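Local coordinates for protein replicative DNA helicase (Helicobacter pylori, PDB 3GXV) that probably unwinds DNA at the replication fork as an ATP-driven hexameric helicase that also interacts with primase, at residues Asn12-Val17 against Glu99-Ala104; Ile16-Ile21 against Val83-Ala88; Gly20-Asn25 against Cys60-Asn65; Leu35-Phe40 against Phe48-Leu53; Leu53-Glu58 against Asn65-Lys70. All blocks are in the same frame, centred on the assembly; numbering follows the deposited sequence.

Interaction 1 of 5, residues Asn12-Val17 against Glu99-Ala104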
# COMPACT_ATOMS: atom_id res chain seq x y z
N ASN B 12 14.37 -16.91 -4.43
CA ASN B 12 14.17 -15.86 -5.42
C ASN B 12 12.70 -15.73 -5.83
O ASN B 12 12.19 -14.62 -6.03
CB ASN B 12 15.03 -16.17 -6.66
CG ASN B 12 14.81 -15.18 -7.78
OD1 ASN B 12 14.76 -13.97 -7.55
ND2 ASN B 12 14.70 -15.68 -9.00
N ILE B 13 12.02 -16.86 -5.94
CA ILE B 13 10.61 -16.88 -6.31
C ILE B 13 9.71 -16.28 -5.24
O ILE B 13 8.69 -15.67 -5.56
CB ILE B 13 10.14 -18.34 -6.58
CG1 ILE B 13 10.73 -18.83 -7.90
CG2 ILE B 13 8.61 -18.41 -6.57
CD1 ILE B 13 10.37 -20.25 -8.23
N GLU B 14 10.08 -16.47 -3.98
CA GLU B 14 9.29 -15.95 -2.87
C GLU B 14 9.33 -14.44 -2.82
O GLU B 14 8.35 -13.80 -2.46
CB GLU B 14 9.79 -16.52 -1.54
CG GLU B 14 9.71 -18.05 -1.48
CD GLU B 14 10.02 -18.62 -0.12
OE1 GLU B 14 10.82 -18.03 0.66
OE2 GLU B 14 9.47 -19.70 0.18
N ARG B 15 10.48 -13.87 -3.18
CA ARG B 15 10.63 -12.42 -3.19
C ARG B 15 9.81 -11.84 -4.32
O ARG B 15 9.07 -10.87 -4.13
CB ARG B 15 12.10 -12.03 -3.39
CG ARG B 15 13.01 -12.37 -2.23
CD ARG B 15 14.37 -11.68 -2.37
NE ARG B 15 15.19 -12.24 -3.44
CZ ARG B 15 16.23 -13.06 -3.24
NH1 ARG B 15 16.58 -13.42 -2.02
NH2 ARG B 15 16.91 -13.50 -4.28
N ILE B 16 9.95 -12.42 -5.51
CA ILE B 16 9.22 -11.91 -6.66
C ILE B 16 7.72 -11.90 -6.38
O ILE B 16 7.01 -11.02 -6.83
CB ILE B 16 9.50 -12.75 -7.92
CG1 ILE B 16 10.99 -12.66 -8.29
CG2 ILE B 16 8.62 -12.25 -9.06
CD1 ILE B 16 11.42 -13.62 -9.40
N VAL B 17 7.26 -12.87 -5.61
CA VAL B 17 5.85 -12.97 -5.26
C VAL B 17 5.46 -11.87 -4.29
O VAL B 17 4.41 -11.25 -4.45
CB VAL B 17 5.55 -14.34 -4.62
CG1 VAL B 17 4.10 -14.39 -4.15
CG2 VAL B 17 5.80 -15.44 -5.62
N GLU B 99 2.02 -21.53 -6.31
CA GLU B 99 1.79 -22.97 -6.21
C GLU B 99 3.12 -23.71 -6.06
O GLU B 99 3.18 -24.82 -5.52
CB GLU B 99 1.05 -23.52 -7.44
CG GLU B 99 0.73 -25.01 -7.32
CD GLU B 99 0.35 -25.67 -8.64
OE1 GLU B 99 0.05 -26.89 -8.62
OE2 GLU B 99 0.35 -24.99 -9.69
N GLU B 100 4.19 -23.10 -6.57
CA GLU B 100 5.51 -23.71 -6.46
C GLU B 100 5.95 -23.56 -5.01
O GLU B 100 6.48 -24.50 -4.40
CB GLU B 100 6.51 -23.01 -7.39
CG GLU B 100 7.83 -23.74 -7.52
CD GLU B 100 8.72 -23.18 -8.61
OE1 GLU B 100 8.21 -22.78 -9.67
OE2 GLU B 100 9.95 -23.16 -8.40
N ILE B 101 5.73 -22.37 -4.46
CA ILE B 101 6.09 -22.09 -3.08
C ILE B 101 5.35 -23.03 -2.14
O ILE B 101 5.91 -23.54 -1.18
CB ILE B 101 5.75 -20.62 -2.73
CG1 ILE B 101 6.80 -19.70 -3.36
CG2 ILE B 101 5.69 -20.43 -1.21
CD1 ILE B 101 6.45 -18.23 -3.31
N LYS B 102 4.08 -23.27 -2.45
CA LYS B 102 3.22 -24.14 -1.65
C LYS B 102 3.69 -25.58 -1.72
O LYS B 102 3.71 -26.28 -0.71
CB LYS B 102 1.76 -24.05 -2.14
CG LYS B 102 0.78 -24.82 -1.27
CD LYS B 102 0.83 -24.31 0.16
CE LYS B 102 -0.04 -25.14 1.09
NZ LYS B 102 -1.45 -25.12 0.66
N ASN B 103 4.05 -26.01 -2.93
CA ASN B 103 4.54 -27.36 -3.20
C ASN B 103 5.82 -27.70 -2.42
O ASN B 103 5.96 -28.80 -1.91
CB ASN B 103 4.79 -27.55 -4.71
CG ASN B 103 3.52 -27.86 -5.48
OD1 ASN B 103 3.45 -27.67 -6.70
ND2 ASN B 103 2.50 -28.36 -4.78
N ALA B 104 6.77 -26.76 -2.35
CA ALA B 104 8.01 -27.01 -1.63
C ALA B 104 7.77 -26.97 -0.13
O ALA B 104 8.49 -27.58 0.65
CB ALA B 104 9.07 -26.00 -2.03
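Ile101 points its side chain at helix 3-23 and is received by Ile13, Glu14 and Val17, residues spaced so that they line one side of that helix. Its CD1 is the leading atom: it lies 3.7 Å from Glu14 CA and equally close to Val17 CG2. Against Ile13 and Val17 the isoleucine runs in the opposite sense, side chain sliding past side chain, and Ile13 CG2 rests 3.9 Å from Ile101 CG1. Glu14 comes in at a slant instead, laying its CG 3.8 Å from Ile101 CG1. This CG, anti to the carbonyl carbon (chi1 -60°), does most of the touching for Glu14; the buried carboxylate beyond it is gripped by the backbone N-H groups of Tyr41 and Tyr42 and by the amide of Asn45. Glu100 crosses Ile13 at about a right angle, and its OE2 accepts a hydrogen bond from Gln9. Tyr97, one turn before Ile101, adds to the same apolar seam against Ile13 and Val17. The segment axes approach to 10.2 Å at a crossing angle of -136°, an obliquely antiparallel pairing. The contact thus joins the opening helix 3-23 to the closing helix 95-119 within the all-helical DnaB-like N-terminal domain.

Interaction 2 of 5, residues Ile16-Ile21 against Val83-Ala88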
# COMPACT_ATOMS: atom_id res chain seq x y z
N ILE B 16 9.95 -12.42 -5.51
CA ILE B 16 9.22 -11.91 -6.66
C ILE B 16 7.72 -11.90 -6.38
O ILE B 16 7.01 -11.02 -6.83
CB ILE B 16 9.50 -12.75 -7.92
CG1 ILE B 16 10.99 -12.66 -8.29
CG2 ILE B 16 8.62 -12.25 -9.06
CD1 ILE B 16 11.42 -13.62 -9.40
N VAL B 17 7.26 -12.87 -5.61
CA VAL B 17 5.85 -12.97 -5.26
C VAL B 17 5.46 -11.87 -4.29
O VAL B 17 4.41 -11.25 -4.45
CB VAL B 17 5.55 -14.34 -4.62
CG1 VAL B 17 4.10 -14.39 -4.15
CG2 VAL B 17 5.80 -15.44 -5.62
N LEU B 18 6.33 -11.63 -3.30
CA LEU B 18 6.11 -10.61 -2.28
C LEU B 18 6.25 -9.22 -2.90
O LEU B 18 5.54 -8.29 -2.54
CB LEU B 18 7.12 -10.77 -1.12
CG LEU B 18 7.04 -11.98 -0.17
CD1 LEU B 18 8.18 -11.91 0.84
CD2 LEU B 18 5.71 -11.99 0.56
N SER B 19 7.19 -9.11 -3.83
CA SER B 19 7.41 -7.86 -4.55
C SER B 19 6.18 -7.58 -5.39
O SER B 19 5.79 -6.43 -5.56
CB SER B 19 8.64 -7.95 -5.46
OG SER B 19 8.66 -6.87 -6.37
N GLY B 20 5.57 -8.65 -5.92
CA GLY B 20 4.37 -8.50 -6.73
C GLY B 20 3.19 -7.99 -5.91
O GLY B 20 2.39 -7.18 -6.39
N ILE B 21 3.09 -8.46 -4.67
CA ILE B 21 2.03 -8.06 -3.76
C ILE B 21 2.16 -6.57 -3.40
O ILE B 21 1.15 -5.89 -3.18
CB ILE B 21 2.08 -8.89 -2.45
CG1 ILE B 21 1.69 -10.34 -2.75
CG2 ILE B 21 1.18 -8.27 -1.38
CD1 ILE B 21 1.67 -11.22 -1.53
N VAL B 83 15.49 -4.99 1.11
CA VAL B 83 15.89 -4.49 -0.21
C VAL B 83 15.83 -5.63 -1.22
O VAL B 83 15.65 -5.39 -2.42
CB VAL B 83 17.31 -3.91 -0.19
CG1 VAL B 83 17.46 -2.94 0.97
CG2 VAL B 83 18.33 -5.02 -0.06
N ALA B 84 15.99 -6.85 -0.73
CA ALA B 84 15.95 -8.03 -1.59
C ALA B 84 14.53 -8.15 -2.13
O ALA B 84 14.31 -8.33 -3.33
CB ALA B 84 16.31 -9.28 -0.80
N ILE B 85 13.57 -8.04 -1.23
CA ILE B 85 12.17 -8.15 -1.60
C ILE B 85 11.69 -6.96 -2.43
O ILE B 85 11.06 -7.17 -3.48
CB ILE B 85 11.31 -8.31 -0.33
CG1 ILE B 85 11.68 -9.63 0.35
CG2 ILE B 85 9.83 -8.27 -0.69
CD1 ILE B 85 11.34 -9.72 1.84
N PHE B 86 11.99 -5.74 -2.00
CA PHE B 86 11.56 -4.55 -2.73
C PHE B 86 12.20 -4.35 -4.10
O PHE B 86 11.60 -3.75 -4.99
CB PHE B 86 11.78 -3.29 -1.87
CG PHE B 86 10.87 -3.20 -0.67
CD1 PHE B 86 9.50 -3.04 -0.84
CD2 PHE B 86 11.38 -3.31 0.61
CE1 PHE B 86 8.65 -2.99 0.26
CE2 PHE B 86 10.54 -3.26 1.72
CZ PHE B 86 9.17 -3.10 1.55
N ALA B 87 13.42 -4.85 -4.28
CA ALA B 87 14.12 -4.69 -5.54
C ALA B 87 13.80 -5.76 -6.58
O ALA B 87 13.94 -5.53 -7.78
CB ALA B 87 15.63 -4.64 -5.31
N ALA B 88 13.37 -6.94 -6.13
CA ALA B 88 13.02 -8.02 -7.04
C ALA B 88 11.95 -7.53 -8.00
O ALA B 88 11.12 -6.70 -7.65
CB ALA B 88 12.53 -9.22 -6.26
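Ser19 and Ala88 are tied by a hydrogen bond, Ser19 OG donating to Ala88 O at 2.8 Å. The hydroxyl stands above the carbonyl plane, 46° out of it, with a C=O...O angle of 134°. OG is placed for this by a first torsion that sets it anti to the backbone N (chi1 166°). The same serine brings CB to 3.2 Å from Ile85 O; the carbonyls of Ile85, in the last turn of helix 79-87, and of Ala88, just beyond it, thus both approach Ser19. Apolar contacts flank the polar pair. On one flank Leu18 CB meets Ile85 CG2 at 3.7 Å; farther along, the two side chains bring Leu18 CD1 and Ile85 CD1 to 4.0 Å. On the other, the methyl of Ala88 sits over the helix backbone, 4.2 Å from Ile16 N, and approaches Ile16 CG1 at a similar distance.

What positions these groups is the backbone. Ala88 is the first residue to leave helical torsions, and this turn of the chain presents its carbonyl to Ser19. The backbones come close at two points: Ala88 CA lies 5.5 Å from Ile16 CA, and Ser19 CA lies 5.6 Å from Ile85 CA. Farther out, Pro90 packs on Ser19 and Ile91 on Ile16, so the chain continues along helix 3-23 after the contact. Helix 43-57 lies next to the Leu18 side through Asn45 and Phe48, helix 95-119 meets Ile16 and Val17 through Tyr97, and Phe86 turns to helix 64-69.

Interaction 3 of 5, residues Gly20-Asn25 against Cys60-Asn65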
# COMPACT_ATOMS: atom_id res chain seq x y z
N GLY B 20 5.57 -8.65 -5.92
CA GLY B 20 4.37 -8.50 -6.73
C GLY B 20 3.19 -7.99 -5.91
O GLY B 20 2.39 -7.18 -6.39
N ILE B 21 3.09 -8.46 -4.67
CA ILE B 21 2.03 -8.06 -3.76
C ILE B 21 2.16 -6.57 -3.40
O ILE B 21 1.15 -5.89 -3.18
CB ILE B 21 2.08 -8.89 -2.45
CG1 ILE B 21 1.69 -10.34 -2.75
CG2 ILE B 21 1.18 -8.27 -1.38
CD1 ILE B 21 1.67 -11.22 -1.53
N VAL B 22 3.40 -6.10 -3.36
CA VAL B 22 3.68 -4.70 -3.05
C VAL B 22 3.24 -3.79 -4.20
O VAL B 22 2.94 -2.62 -3.99
CB VAL B 22 5.19 -4.50 -2.76
CG1 VAL B 22 5.51 -3.01 -2.65
CG2 VAL B 22 5.56 -5.22 -1.47
N LEU B 23 3.22 -4.34 -5.41
CA LEU B 23 2.80 -3.62 -6.61
C LEU B 23 1.27 -3.61 -6.74
O LEU B 23 0.67 -2.64 -7.22
CB LEU B 23 3.41 -4.26 -7.85
CG LEU B 23 2.66 -4.00 -9.16
CD1 LEU B 23 2.62 -2.51 -9.45
CD2 LEU B 23 3.35 -4.75 -10.29
N ALA B 24 0.64 -4.71 -6.32
CA ALA B 24 -0.81 -4.83 -6.34
C ALA B 24 -1.26 -5.43 -5.02
O ALA B 24 -1.49 -6.64 -4.94
CB ALA B 24 -1.25 -5.71 -7.50
N ASN B 25 -1.37 -4.59 -3.99
CA ASN B 25 -1.76 -5.04 -2.65
C ASN B 25 -3.01 -5.94 -2.63
O ASN B 25 -3.25 -6.65 -1.66
CB ASN B 25 -1.97 -3.82 -1.75
CG ASN B 25 -0.70 -3.01 -1.56
OD1 ASN B 25 0.18 -3.03 -2.41
ND2 ASN B 25 -0.60 -2.31 -0.44
N CYS B 60 -4.36 -0.79 5.42
CA CYS B 60 -3.19 0.09 5.33
C CYS B 60 -2.35 -0.36 4.14
O CYS B 60 -2.17 -1.56 3.90
CB CYS B 60 -2.34 0.03 6.60
SG CYS B 60 -0.92 1.16 6.56
N PRO B 61 -1.83 0.60 3.36
CA PRO B 61 -1.03 0.21 2.21
C PRO B 61 0.12 -0.73 2.59
O PRO B 61 0.61 -0.71 3.72
CB PRO B 61 -0.53 1.55 1.68
CG PRO B 61 -1.63 2.50 2.04
CD PRO B 61 -1.98 2.06 3.44
N ILE B 62 0.54 -1.56 1.65
CA ILE B 62 1.66 -2.45 1.89
C ILE B 62 2.81 -1.88 1.08
O ILE B 62 2.91 -2.11 -0.11
CB ILE B 62 1.39 -3.87 1.40
CG1 ILE B 62 0.31 -4.51 2.28
CG2 ILE B 62 2.69 -4.68 1.41
CD1 ILE B 62 -0.21 -5.86 1.76
N ASP B 63 3.66 -1.09 1.73
CA ASP B 63 4.79 -0.48 1.05
C ASP B 63 6.02 -0.45 1.94
O ASP B 63 5.98 -0.91 3.08
CB ASP B 63 4.43 0.93 0.57
CG ASP B 63 3.95 1.85 1.70
OD1 ASP B 63 4.63 1.91 2.74
OD2 ASP B 63 2.90 2.52 1.53
N GLU B 64 7.11 0.07 1.41
CA GLU B 64 8.36 0.15 2.15
C GLU B 64 8.15 0.85 3.49
O GLU B 64 8.62 0.36 4.53
CB GLU B 64 9.40 0.90 1.32
CG GLU B 64 10.65 0.09 1.06
CD GLU B 64 11.65 0.80 0.17
OE1 GLU B 64 11.27 1.21 -0.95
OE2 GLU B 64 12.82 0.95 0.58
N ASN B 65 7.46 1.99 3.47
CA ASN B 65 7.19 2.77 4.69
C ASN B 65 6.48 1.96 5.76
O ASN B 65 7.04 1.71 6.82
CB ASN B 65 6.36 4.03 4.35
CG ASN B 65 5.77 4.70 5.59
OD1 ASN B 65 6.38 4.70 6.66
ND2 ASN B 65 4.60 5.30 5.44
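Ile62, in the loop before helix 64-69, meets Ile21 and Val22 in the last turn of helix 3-23 and Asn25 in the loop just after it. The apolar part is carried by branch ends. Ile62 CG2 lies 4.1 Å from Val22 CG2, and its CD1 lies 4.2 Å from Ile21 CG2, both side chains slanting across the isoleucine. Of the two branches of Ile62 it is CG2, anti to the backbone N, that faces the valine. Val22 also sets CG1 3.7 Å from Ile62 O, a methyl against a carbonyl.

The second kind of contact is made by the polar side chain of Asn25, which slides past Ile62 in the opposite direction. Its CG lies 3.7 Å from Ile62 CB, and the amide group lies alongside the backbone at Ile62.

Polar groups next to the packing start helix 64-69. Asp63 is its N-cap, with OD1 accepting from Phe66 N, while its OD2 and Asn65 ND2 both bond Tyr41 OH of the second subunit. The contact therefore stands beside the dimer interface. Within the chain, Ile62 is also flanked by Ala52 of helix 43-57, Ile28 of helix 27-32 and Ile67 of helix 64-69, so it lies where these helices meet the end of helix 3-23.

Interaction 4 of 5, residues Leu35-Phe40 against Phe48-Leu53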
# COMPACT_ATOMS: atom_id res chain seq x y z
N LEU B 35 -1.33 -19.66 0.54
CA LEU B 35 -0.14 -19.55 1.37
C LEU B 35 -0.27 -18.91 2.74
O LEU B 35 -0.94 -17.89 2.90
CB LEU B 35 0.95 -18.80 0.60
CG LEU B 35 1.54 -19.42 -0.67
CD1 LEU B 35 2.38 -18.39 -1.40
CD2 LEU B 35 2.38 -20.63 -0.31
N GLU B 36 0.37 -19.52 3.72
CA GLU B 36 0.42 -18.98 5.07
C GLU B 36 1.88 -18.56 5.23
O GLU B 36 2.74 -19.00 4.47
CB GLU B 36 0.09 -20.06 6.11
CG GLU B 36 -1.36 -20.53 6.11
CD GLU B 36 -2.36 -19.39 6.18
OE1 GLU B 36 -2.02 -18.33 6.74
OE2 GLU B 36 -3.49 -19.57 5.68
N PRO B 37 2.19 -17.69 6.21
CA PRO B 37 3.59 -17.27 6.38
C PRO B 37 4.52 -18.49 6.55
O PRO B 37 5.57 -18.59 5.90
CB PRO B 37 3.54 -16.40 7.64
CG PRO B 37 2.16 -15.77 7.55
CD PRO B 37 1.29 -16.94 7.11
N SER B 38 4.10 -19.41 7.41
CA SER B 38 4.86 -20.62 7.69
C SER B 38 5.17 -21.43 6.42
O SER B 38 5.97 -22.36 6.47
CB SER B 38 4.09 -21.50 8.68
OG SER B 38 2.80 -21.85 8.19
N ASP B 39 4.55 -21.09 5.29
CA ASP B 39 4.83 -21.82 4.07
C ASP B 39 6.01 -21.30 3.28
O ASP B 39 6.33 -21.84 2.23
CB ASP B 39 3.61 -21.85 3.14
CG ASP B 39 2.51 -22.72 3.66
OD1 ASP B 39 2.79 -23.85 4.10
OD2 ASP B 39 1.35 -22.27 3.60
N PHE B 40 6.66 -20.24 3.79
CA PHE B 40 7.82 -19.67 3.10
C PHE B 40 9.09 -20.34 3.57
O PHE B 40 9.25 -20.60 4.75
CB PHE B 40 7.91 -18.16 3.33
CG PHE B 40 6.92 -17.37 2.53
CD1 PHE B 40 5.58 -17.29 2.92
CD2 PHE B 40 7.30 -16.77 1.34
CE1 PHE B 40 4.66 -16.62 2.13
CE2 PHE B 40 6.37 -16.10 0.54
CZ PHE B 40 5.05 -16.03 0.95
N PHE B 48 7.59 -11.26 6.51
CA PHE B 48 7.13 -10.16 5.66
C PHE B 48 5.68 -10.42 5.27
O PHE B 48 4.83 -9.56 5.45
CB PHE B 48 7.98 -10.08 4.39
CG PHE B 48 7.68 -8.88 3.53
CD1 PHE B 48 8.36 -7.70 3.72
CD2 PHE B 48 6.72 -8.95 2.51
CE1 PHE B 48 8.10 -6.59 2.91
CE2 PHE B 48 6.46 -7.85 1.70
CZ PHE B 48 7.15 -6.67 1.90
N PHE B 49 5.39 -11.62 4.76
CA PHE B 49 4.03 -11.98 4.37
C PHE B 49 3.06 -11.74 5.54
O PHE B 49 1.92 -11.33 5.36
CB PHE B 49 3.97 -13.45 3.95
CG PHE B 49 2.69 -13.83 3.24
CD1 PHE B 49 2.28 -13.14 2.10
CD2 PHE B 49 1.87 -14.84 3.74
CE1 PHE B 49 1.08 -13.45 1.47
CE2 PHE B 49 0.66 -15.16 3.12
CZ PHE B 49 0.27 -14.46 1.99
N GLU B 50 3.56 -12.00 6.74
CA GLU B 50 2.79 -11.86 7.97
C GLU B 50 2.41 -10.40 8.22
O GLU B 50 1.24 -10.08 8.42
CB GLU B 50 3.64 -12.38 9.13
CG GLU B 50 2.92 -12.79 10.39
CD GLU B 50 3.92 -13.22 11.46
OE1 GLU B 50 4.51 -12.33 12.10
OE2 GLU B 50 4.13 -14.44 11.63
N ILE B 51 3.41 -9.52 8.20
CA ILE B 51 3.16 -8.10 8.43
C ILE B 51 2.24 -7.56 7.34
O ILE B 51 1.41 -6.68 7.59
CB ILE B 51 4.48 -7.29 8.44
CG1 ILE B 51 5.35 -7.72 9.63
CG2 ILE B 51 4.17 -5.81 8.54
CD1 ILE B 51 6.81 -7.29 9.52
N ALA B 52 2.37 -8.09 6.13
CA ALA B 52 1.55 -7.65 5.01
C ALA B 52 0.10 -8.05 5.25
O ALA B 52 -0.81 -7.24 5.09
CB ALA B 52 2.06 -8.24 3.70
N LEU B 53 -0.10 -9.31 5.65
CA LEU B 53 -1.44 -9.81 5.93
C LEU B 53 -2.10 -8.91 6.96
O LEU B 53 -3.27 -8.58 6.84
CB LEU B 53 -1.38 -11.24 6.47
CG LEU B 53 -0.84 -12.32 5.52
CD1 LEU B 53 -0.80 -13.66 6.25
CD2 LEU B 53 -1.72 -12.40 4.26
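Phe49 enters the turn formed by Leu35, Pro37 and Phe40, and the tight part of the contact lies round its ring. Phe40 presents CE1 to Phe49 CG at 3.6 Å and sets CZ over one face. The ring planes stand at 41° with centroids 5.2 Å apart, an oblique aromatic pair. At the rim, Leu35 O comes to 3.2 Å from Phe49 CE2, and Pro37 N lies in the ring plane. Pro37 crosses Phe49 at about a right angle, its CG 3.9 Å from Phe49 CD2. A first torsion anti to the backbone N (chi1 -167°) directs Phe49 CG into this group.

Pro37 also reaches the looser side. Its CG meets Leu53 CD1 at 3.9 Å, tip to tip, and borders Glu50 CB, of an exposed residue, at 4.0 Å. Glu36 is exposed too, with OE1 bonded to His32. Glu36 N, just before the 3-10 turn 37-39, donates to Asp39 OD2 at 2.9 Å, while Asp39 OD1 bonds Ser105 OG of helix 95-119. Inward, Phe49 continues onto Leu18 and Ile21 of helix 3-23 and Val31 of helix 27-32, and Leu35 packs on Val98 and Ile101, placing the loop between helices 43-57 and 95-119.

Interaction 5 of 5, residues Leu53-Glu58 against Asn65-Lys70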
# COMPACT_ATOMS: atom_id res chain seq x y z
N LEU B 53 -0.10 -9.31 5.65
CA LEU B 53 -1.44 -9.81 5.93
C LEU B 53 -2.10 -8.91 6.96
O LEU B 53 -3.27 -8.58 6.84
CB LEU B 53 -1.38 -11.24 6.47
CG LEU B 53 -0.84 -12.32 5.52
CD1 LEU B 53 -0.80 -13.66 6.25
CD2 LEU B 53 -1.72 -12.40 4.26
N LYS B 54 -1.33 -8.53 7.98
CA LYS B 54 -1.83 -7.66 9.04
C LYS B 54 -2.16 -6.25 8.51
O LYS B 54 -3.20 -5.69 8.85
CB LYS B 54 -0.81 -7.57 10.18
CG LYS B 54 -1.10 -6.46 11.19
CD LYS B 54 -0.41 -6.68 12.53
CE LYS B 54 1.08 -6.98 12.40
NZ LYS B 54 1.35 -8.34 11.85
N LEU B 55 -1.28 -5.70 7.67
CA LEU B 55 -1.50 -4.38 7.10
C LEU B 55 -2.72 -4.31 6.19
O LEU B 55 -3.36 -3.27 6.08
CB LEU B 55 -0.27 -3.93 6.29
CG LEU B 55 0.98 -3.49 7.04
CD1 LEU B 55 2.09 -3.16 6.03
CD2 LEU B 55 0.65 -2.28 7.92
N HIS B 56 -3.03 -5.42 5.54
CA HIS B 56 -4.17 -5.47 4.62
C HIS B 56 -5.50 -5.64 5.34
O HIS B 56 -6.56 -5.34 4.78
CB HIS B 56 -3.98 -6.61 3.62
CG HIS B 56 -4.81 -6.48 2.38
ND1 HIS B 56 -5.90 -7.28 2.13
CD2 HIS B 56 -4.71 -5.64 1.33
CE1 HIS B 56 -6.43 -6.95 0.96
NE2 HIS B 56 -5.72 -5.95 0.46
N GLU B 57 -5.45 -6.14 6.57
CA GLU B 57 -6.65 -6.35 7.37
C GLU B 57 -7.06 -5.03 7.99
O GLU B 57 -8.19 -4.88 8.47
CB GLU B 57 -6.37 -7.37 8.48
CG GLU B 57 -6.65 -8.80 8.07
CD GLU B 57 -8.11 -9.01 7.73
OE1 GLU B 57 -8.97 -8.86 8.62
OE2 GLU B 57 -8.40 -9.33 6.55
N GLU B 58 -6.14 -4.08 7.96
CA GLU B 58 -6.36 -2.75 8.51
C GLU B 58 -6.47 -1.76 7.37
O GLU B 58 -6.50 -0.55 7.58
CB GLU B 58 -5.19 -2.36 9.40
CG GLU B 58 -5.09 -3.17 10.67
CD GLU B 58 -3.74 -3.01 11.32
OE1 GLU B 58 -3.22 -1.88 11.32
OE2 GLU B 58 -3.21 -4.02 11.83
N ASN B 65 7.46 1.99 3.47
CA ASN B 65 7.19 2.77 4.69
C ASN B 65 6.48 1.96 5.76
O ASN B 65 7.04 1.71 6.82
CB ASN B 65 6.36 4.03 4.35
CG ASN B 65 5.77 4.70 5.59
OD1 ASN B 65 6.38 4.70 6.66
ND2 ASN B 65 4.60 5.30 5.44
N PHE B 66 5.25 1.53 5.50
CA PHE B 66 4.51 0.78 6.50
C PHE B 66 5.03 -0.59 6.88
O PHE B 66 4.80 -1.05 8.00
CB PHE B 66 3.06 0.70 6.06
CG PHE B 66 2.40 2.05 5.98
CD1 PHE B 66 2.14 2.77 7.14
CD2 PHE B 66 2.09 2.62 4.75
CE1 PHE B 66 1.57 4.03 7.08
CE2 PHE B 66 1.53 3.88 4.68
CZ PHE B 66 1.27 4.59 5.85
N ILE B 67 5.76 -1.25 5.98
CA ILE B 67 6.29 -2.56 6.30
C ILE B 67 7.30 -2.38 7.41
O ILE B 67 7.37 -3.18 8.33
CB ILE B 67 6.98 -3.23 5.09
CG1 ILE B 67 5.93 -3.65 4.06
CG2 ILE B 67 7.78 -4.43 5.54
CD1 ILE B 67 4.95 -4.68 4.57
N ARG B 68 8.08 -1.31 7.32
CA ARG B 68 9.10 -1.05 8.32
C ARG B 68 8.49 -0.47 9.59
O ARG B 68 9.06 -0.62 10.67
CB ARG B 68 10.14 -0.09 7.76
CG ARG B 68 10.83 -0.58 6.50
CD ARG B 68 12.24 -0.01 6.45
NE ARG B 68 12.63 0.45 5.12
CZ ARG B 68 12.60 -0.29 4.02
NH1 ARG B 68 12.18 -1.54 4.08
NH2 ARG B 68 13.00 0.22 2.87
N GLN B 69 7.36 0.21 9.46
CA GLN B 69 6.70 0.77 10.62
C GLN B 69 5.99 -0.34 11.40
O GLN B 69 5.97 -0.32 12.63
CB GLN B 69 5.67 1.83 10.21
CG GLN B 69 6.24 3.22 9.95
CD GLN B 69 5.16 4.29 9.87
OE1 GLN B 69 4.34 4.42 10.77
NE2 GLN B 69 5.16 5.06 8.78
N LYS B 70 5.42 -1.30 10.69
CA LYS B 70 4.68 -2.39 11.33
C LYS B 70 5.53 -3.60 11.74
O LYS B 70 5.00 -4.64 12.12
CB LYS B 70 3.54 -2.86 10.42
CG LYS B 70 2.37 -3.47 11.17
CD LYS B 70 1.64 -2.40 12.00
CE LYS B 70 0.65 -3.03 12.95
NZ LYS B 70 1.35 -3.95 13.89
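The last turns of helix 43-57 and of helix 64-69 pack against each other across a short connection, their backbones nearest at Leu55 and Lys70, whose CA atoms are 7.7 Å apart. Leu55 carries the apolar half with both its methyls. CD1 meets Ile67 CD1 at 3.6 Å, the two side chains crossing at about a right angle, and also lies 4.0 Å from Phe66 CB. CD2 rests 3.9 Å from Lys70 CG, with leucine and lysine passing in opposite directions. This is a helix-loop-helix packing inside the all-helical DnaB N-terminal domain, the intervening loop folding back through Cys60, which touches both Leu55 and Phe66. Lys70 is the first residue beyond its helix, and its chain bends at chi2 (68°), turning CD aside. Farther out it crosses Lys54 at about a right angle, with NZ 3.4 Å from Lys54 CE. The two ammonium nitrogens, Lys54 NZ and Lys70 NZ, stay 4.8 Å apart, and Glu58 OE2, 5.0 Å from Lys70 NZ, may moderate their repulsion. The Phe66 ring leads away from Leu55 to meet Tyr41 and Tyr42 of the second subunit, while Asn65 ND2 lies over the centre of one ring face.

Interactions 1, 2 and 3 follow one another along helix 3-23, which packs in turn on helix 95-119, on the end of helix 79-87 and on the loop leading into helix 64-69. Interactions 4 and 5 share helix 43-57 and come in series along the chain, both nested inside the loop closed by interaction 1. Centres of neighbouring contacts are close, about 9 Å between interactions 3 and 5 and about 10 Å between 2 and 3, whereas 1 and 5 lie about 21 Å apart. Phe48 and Phe86 bridge several of them, so neighbouring contacts adjoin. Interactions 3 and 5 also border the second subunit, so this end of the domain lies next to it.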